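Local coordinates for protein polycyclic ketone monooxygenase (Myceliophthora thermophila, PDB 5MQ6) that catalyses Baeyer-Villiger oxidation of ketones, particularly bulky polycyclic ones, to esters or lactones, using FAD and NADPH to insert a single oxygen atom, at residues A[126-131]-A[248-253]; A[242-247]-A[470-475]. All coordinates share one frame; numbering follows the deposited sequence.

Contact 1: A[126-131]-A[248-253]; sequences RYPGLH and ARWNYD
Pro128 and Trp250 meet tip to tip, the pyrrolidine ring of the proline resting on one face of the indole. Pro128 CD stands over the centre of the indole's six-membered ring, 3.4 Å from its centroid and 14° off the ring normal, a close CH-pi contact, and Pro128 CG lies beside it above Trp250 CZ2. On the same face, nearer the rim, sits Tyr127 CA; Tyr127 CB approaches Trp250 CE3 obliquely at 3.6 Å. Tyr252 CG lies at the indole edge, in its plane, and Trp250 CD1 in turn is placed over the centre of one face of the phenol. Trp250 CG stands anti to the backbone N, beside the carbonyl carbon (chi1 -166°), and the CB of Trp250 points toward 126-131. At the rim of the Tyr252 ring, close to its plane, is Arg126 O, which accepts a hydrogen bond from Tyr252 OH at 2.8 Å; the hydroxyl lies in the carbonyl plane. A water accepts from both Arg126 N (2.9 Å) and Trp250 N (3.1 Å), giving the two loops a second polar connection. An alanine in place of Trp250 would probably leave Pro128 CD and CG without their aromatic partner and open a gap beside Tyr127 and Tyr252. The phenol of Tyr127 turns to helix 279-289, where its OH is hydrogen-bonded to Gln283, while the Arg126 guanidinium makes cation-pi contacts with Trp61 and Trp123. Trp250 also packs on Val284 of that helix. The contact thus joins the loop between helices 121-124 and 136-139 to the connection from strand 244-246 into helix 252-255, whose N-cap is Asn251.

Contact 2: A[242-247]-A[470-475]; sequences GPVFHT and DILVLS. With NDP (NADPH dihydro-nicotinamide-adenine-dinucleotide phosphate), chain C.
Val244, Phe245 and His246 pair with Leu472, Val473 and Leu474 as parallel strands, their axes 4.7 Å apart and 18° from strictly parallel. Four backbone hydrogen bonds zip them together: Leu472 N to Pro243 O (2.9 Å), Phe245 N to Leu472 O, Leu474 N to Phe245 O, and Thr247 N to Leu474 O. The first is almost straight, whereas the last reaches its carbonyl from outside the carbonyl plane, tilted by 25°. On the sheet face carrying Val244, His246, Leu472 and Leu474, Val244 CG1 lies 4.0 Å from Leu472 CD2 and 3.9 Å from Leu474 CG. The His246 imidazole has Leu474 O over one face, offset toward the rim, and its ND1 is hydrogen-bonded to Ala248 N just beyond the strand. On the other face Phe245 CG lies between the backbone N and the carbonyl carbon (chi1 52°). The ring meets the neighbouring strand at several points: Phe245 CZ touches Val473 CG2 at 3.9 Å, Phe245 CE2 meets Ile471 CG2, and Leu472 O lies over a ring face. Beyond the ring, Thr247 CG2 packs against Val473 CG1 and comes within 3.5 Å of Ser475 CB, a tight carbon pair. Helix 252-255 lies against this face through Val254, and the Thr247 and Ser475 side chains touch Thr280 of helix 279-289. Just past the C-terminal end of strand 471-474, Ser475 belongs to the NADPH pocket, its O 3.3 Å from NADPH C4B. Strand 471-474 pairs on its other side with 271-275, leaving 244-246 outermost in a five-stranded parallel sheet of order 1-5-2-3-4, consistent with the Rossmann-type NADPH-binding domain of this flavoprotein family.

Contacts 1 and 2 are neighbours, their centres 11 Å apart, and residues 242-247 run directly into 248-253. Their aromatic side chains join: the Trp250 and Phe245 rings pack edge-to-face, with Trp250 CE3 3.5 Å from Phe245 CE1, and Trp250 CZ3 lies 3.8 Å from Val473 CG1. Tyr127 CD2 also packs against Thr247 O at 3.5 Å. The indole therefore spans from the 126-131 loop to the edge of the parallel sheet. Both contacts border the cofactors: the nearest side-chain atoms of Tyr127 are about 4 Å from FAD and about 6 Å from NADPH, while contact 2 meets NADPH directly through Ser475.

Contact 1: A[126-131]-A[248-253]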
# COMPACT_ATOMS: atom_id res chain seq x y z
N ARG A 126 -5.69 11.78 6.89
CA ARG A 126 -5.56 13.23 6.79
C ARG A 126 -4.84 13.79 8.02
O ARG A 126 -5.07 14.92 8.43
CB ARG A 126 -6.96 13.87 6.62
CG ARG A 126 -7.95 13.16 5.69
CD ARG A 126 -9.12 14.07 5.44
NE ARG A 126 -10.15 13.34 4.71
CZ ARG A 126 -11.22 13.88 4.12
NH1 ARG A 126 -11.43 15.17 4.17
NH2 ARG A 126 -12.12 13.10 3.49
N TYR A 127 -3.94 12.98 8.58
CA TYR A 127 -3.28 13.31 9.83
C TYR A 127 -2.34 14.49 9.57
O TYR A 127 -2.07 14.80 8.42
CB TYR A 127 -2.59 12.08 10.41
CG TYR A 127 -1.51 11.48 9.53
CD1 TYR A 127 -0.29 12.13 9.38
CD2 TYR A 127 -1.72 10.28 8.85
CE1 TYR A 127 0.74 11.60 8.62
CE2 TYR A 127 -0.69 9.74 8.09
CZ TYR A 127 0.55 10.44 7.97
OH TYR A 127 1.57 9.98 7.23
N PRO A 128 -1.89 15.22 10.63
CA PRO A 128 -1.04 16.41 10.44
C PRO A 128 0.32 16.05 9.86
O PRO A 128 0.96 15.10 10.30
CB PRO A 128 -0.85 16.94 11.90
CG PRO A 128 -1.95 16.25 12.67
CD PRO A 128 -2.10 14.91 12.05
N GLY A 129 0.73 16.75 8.85
CA GLY A 129 2.00 16.45 8.16
C GLY A 129 2.02 15.43 7.00
O GLY A 129 3.06 15.22 6.37
N LEU A 130 0.88 14.83 6.70
CA LEU A 130 0.84 13.81 5.67
C LEU A 130 1.25 14.32 4.31
O LEU A 130 0.76 15.31 3.82
CB LEU A 130 -0.53 13.17 5.61
CG LEU A 130 -0.88 12.24 4.42
CD1 LEU A 130 -0.19 10.91 4.58
CD2 LEU A 130 -2.41 12.03 4.41
N HIS A 131 2.18 13.60 3.71
CA HIS A 131 2.61 13.81 2.36
C HIS A 131 2.86 12.46 1.66
O HIS A 131 3.18 11.48 2.32
CB HIS A 131 3.96 14.57 2.32
CG HIS A 131 3.86 16.00 2.74
ND1 HIS A 131 3.65 16.37 4.05
CD2 HIS A 131 3.89 17.15 2.02
CE1 HIS A 131 3.61 17.69 4.13
NE2 HIS A 131 3.75 18.19 2.91
N ALA A 248 -4.64 6.74 10.95
CA ALA A 248 -5.47 6.55 9.74
C ALA A 248 -6.94 6.99 9.98
O ALA A 248 -7.72 7.13 9.05
CB ALA A 248 -5.38 5.11 9.29
N ARG A 249 -7.30 7.21 11.25
CA ARG A 249 -8.60 7.85 11.56
C ARG A 249 -8.41 9.03 12.57
O ARG A 249 -8.90 8.96 13.75
CB ARG A 249 -9.58 6.78 12.06
CG ARG A 249 -9.66 5.52 11.21
CD ARG A 249 -10.56 5.69 9.95
NE ARG A 249 -10.70 4.40 9.19
CZ ARG A 249 -9.85 3.93 8.29
NH1 ARG A 249 -8.75 4.56 8.00
NH2 ARG A 249 -10.10 2.76 7.65
N TRP A 250 -7.72 10.09 12.09
CA TRP A 250 -7.28 11.16 12.99
C TRP A 250 -8.45 11.92 13.66
O TRP A 250 -9.37 12.35 12.99
CB TRP A 250 -6.48 12.15 12.27
CG TRP A 250 -5.72 13.12 13.20
CD1 TRP A 250 -6.09 14.37 13.54
CD2 TRP A 250 -4.45 12.88 13.83
NE1 TRP A 250 -5.15 14.94 14.33
CE2 TRP A 250 -4.13 14.05 14.55
CE3 TRP A 250 -3.55 11.79 13.85
CZ2 TRP A 250 -2.94 14.18 15.28
CZ3 TRP A 250 -2.37 11.90 14.54
CH2 TRP A 250 -2.07 13.09 15.27
N ASN A 251 -8.30 12.18 14.95
CA ASN A 251 -9.33 12.88 15.76
C ASN A 251 -8.92 14.31 16.07
O ASN A 251 -8.28 14.61 17.10
CB ASN A 251 -9.62 12.13 17.02
CG ASN A 251 -10.86 12.63 17.72
OD1 ASN A 251 -11.31 13.78 17.53
ND2 ASN A 251 -11.43 11.76 18.53
N TYR A 252 -9.35 15.19 15.17
CA TYR A 252 -9.12 16.58 15.27
C TYR A 252 -9.88 17.29 16.40
O TYR A 252 -9.53 18.45 16.74
CB TYR A 252 -9.34 17.26 13.94
CG TYR A 252 -8.14 17.11 12.97
CD1 TYR A 252 -6.92 17.73 13.26
CD2 TYR A 252 -8.23 16.37 11.80
CE1 TYR A 252 -5.85 17.62 12.41
CE2 TYR A 252 -7.16 16.26 10.92
CZ TYR A 252 -5.96 16.88 11.26
OH TYR A 252 -4.90 16.80 10.46
N ASP A 253 -10.88 16.61 16.97
CA ASP A 253 -11.65 17.19 18.08
C ASP A 253 -10.76 17.09 19.29
O ASP A 253 -10.75 17.99 20.07
CB ASP A 253 -13.01 16.50 18.34
CG ASP A 253 -14.07 16.80 17.23
OD1 ASP A 253 -14.08 17.87 16.53
OD2 ASP A 253 -14.94 15.93 17.04
O HOH W 1 -6.51 10.16 9.20

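Contact 2: A[242-247]-A[470-475]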
# COMPACT_ATOMS: atom_id res chain seq x y z
N GLY A 242 -7.68 7.83 28.65
CA GLY A 242 -7.62 9.07 27.84
C GLY A 242 -8.05 8.84 26.38
O GLY A 242 -8.21 7.69 25.95
N PRO A 243 -8.28 9.92 25.61
CA PRO A 243 -8.59 9.79 24.19
C PRO A 243 -7.48 9.02 23.38
O PRO A 243 -6.28 9.22 23.56
CB PRO A 243 -8.80 11.25 23.73
CG PRO A 243 -8.66 12.15 24.89
CD PRO A 243 -8.35 11.30 26.11
N VAL A 244 -7.90 8.10 22.53
CA VAL A 244 -7.04 7.24 21.73
C VAL A 244 -7.62 7.34 20.31
O VAL A 244 -8.87 7.42 20.13
CB VAL A 244 -7.12 5.76 22.08
CG1 VAL A 244 -5.99 4.99 21.44
CG2 VAL A 244 -7.04 5.55 23.54
N PHE A 245 -6.70 7.30 19.33
CA PHE A 245 -7.08 7.26 17.96
C PHE A 245 -5.94 6.73 17.13
O PHE A 245 -4.81 6.72 17.59
CB PHE A 245 -7.59 8.63 17.44
CG PHE A 245 -6.69 9.78 17.70
CD1 PHE A 245 -5.71 10.13 16.79
CD2 PHE A 245 -6.85 10.54 18.85
CE1 PHE A 245 -4.90 11.22 17.02
CE2 PHE A 245 -6.05 11.60 19.10
CZ PHE A 245 -5.07 11.96 18.18
N HIS A 246 -6.28 6.23 15.94
CA HIS A 246 -5.28 5.71 15.01
C HIS A 246 -4.99 6.84 14.02
O HIS A 246 -5.82 7.68 13.74
CB HIS A 246 -5.76 4.38 14.39
CG HIS A 246 -4.70 3.58 13.68
ND1 HIS A 246 -4.16 3.97 12.47
CD2 HIS A 246 -4.19 2.34 13.92
CE1 HIS A 246 -3.29 3.06 12.05
NE2 HIS A 246 -3.31 2.05 12.89
N THR A 247 -3.76 6.93 13.55
CA THR A 247 -3.40 7.97 12.60
C THR A 247 -4.23 7.96 11.33
O THR A 247 -4.44 8.98 10.64
CB THR A 247 -1.89 7.79 12.23
OG1 THR A 247 -1.62 6.45 11.76
CG2 THR A 247 -1.02 7.98 13.47
N ASP A 470 -1.88 11.50 28.68
CA ASP A 470 -3.19 12.12 28.45
C ASP A 470 -3.89 11.63 27.17
O ASP A 470 -5.03 11.22 27.22
CB ASP A 470 -3.03 13.63 28.34
CG ASP A 470 -2.45 14.21 29.58
OD1 ASP A 470 -2.68 13.62 30.67
OD2 ASP A 470 -1.74 15.24 29.46
N ILE A 471 -3.19 11.70 26.04
CA ILE A 471 -3.76 11.38 24.73
C ILE A 471 -2.86 10.34 24.11
O ILE A 471 -1.66 10.53 24.14
CB ILE A 471 -3.76 12.64 23.88
CG1 ILE A 471 -4.76 13.65 24.43
CG2 ILE A 471 -4.03 12.34 22.41
CD1 ILE A 471 -4.57 15.06 23.89
N LEU A 472 -3.42 9.25 23.55
CA LEU A 472 -2.63 8.20 22.90
C LEU A 472 -2.92 8.11 21.40
O LEU A 472 -4.08 7.96 20.96
CB LEU A 472 -2.90 6.86 23.54
CG LEU A 472 -2.16 5.63 22.96
CD1 LEU A 472 -0.65 5.64 23.16
CD2 LEU A 472 -2.69 4.35 23.55
N VAL A 473 -1.87 8.18 20.61
CA VAL A 473 -1.93 8.06 19.14
C VAL A 473 -1.33 6.75 18.70
O VAL A 473 -0.25 6.41 19.11
CB VAL A 473 -1.10 9.18 18.46
CG1 VAL A 473 -1.29 9.18 16.95
CG2 VAL A 473 -1.51 10.54 19.00
N LEU A 474 -2.08 6.00 17.89
CA LEU A 474 -1.72 4.68 17.41
C LEU A 474 -1.32 4.84 15.94
O LEU A 474 -2.13 5.14 15.05
CB LEU A 474 -2.86 3.68 17.57
CG LEU A 474 -3.40 3.43 19.00
CD1 LEU A 474 -4.49 2.34 19.02
CD2 LEU A 474 -2.31 3.09 20.01
N SER A 475 -0.03 4.75 15.72
CA SER A 475 0.58 4.83 14.41
C SER A 475 1.20 3.45 14.20
O SER A 475 2.41 3.30 13.92
CB SER A 475 1.62 5.93 14.47
OG SER A 475 2.44 5.81 13.42
PA NDP C . 3.91 0.74 9.82
O1A NDP C . 3.25 -0.68 9.87
O2A NDP C . 4.97 1.11 8.81
O5B NDP C . 4.39 1.08 11.31
C5B NDP C . 3.72 0.61 12.46
C4B NDP C . 4.68 0.94 13.59
O4B NDP C . 4.13 0.48 14.85
C3B NDP C . 6.04 0.25 13.38
O3B NDP C . 7.08 1.22 13.58
C2B NDP C . 5.96 -0.85 14.42
O2B NDP C . 7.25 -1.34 14.86
C1B NDP C . 5.15 -0.20 15.52
N9A NDP C . 4.62 -1.22 16.43
C8A NDP C . 3.88 -2.34 16.13
N7A NDP C . 3.61 -3.05 17.24
C5A NDP C . 4.20 -2.34 18.24
C6A NDP C . 4.33 -2.55 19.68
N6A NDP C . 3.76 -3.63 20.21
N1A NDP C . 5.01 -1.62 20.38
C2A NDP C . 5.60 -0.52 19.83
N3A NDP C . 5.55 -0.25 18.51
C4A NDP C . 4.87 -1.15 17.71
O3 NDP C . 2.79 1.85 9.61
PN NDP C . 2.86 3.39 9.04
O1N NDP C . 1.40 3.92 9.16
O2N NDP C . 3.94 4.19 9.73
O5D NDP C . 3.28 3.24 7.48
C5D NDP C . 2.49 2.32 6.65
C4D NDP C . 2.76 2.55 5.17
O4D NDP C . 2.20 3.81 4.73
C3D NDP C . 4.26 2.78 4.94
O3D NDP C . 5.15 1.63 5.16
C2D NDP C . 4.26 3.53 3.59
O2D NDP C . 4.03 2.61 2.47
C1D NDP C . 3.13 4.53 3.83
P2B NDP C . 7.93 -2.60 14.08
O1X NDP C . 6.79 -3.61 13.92
O2X NDP C . 8.98 -3.20 14.98
O3X NDP C . 8.59 -2.03 12.82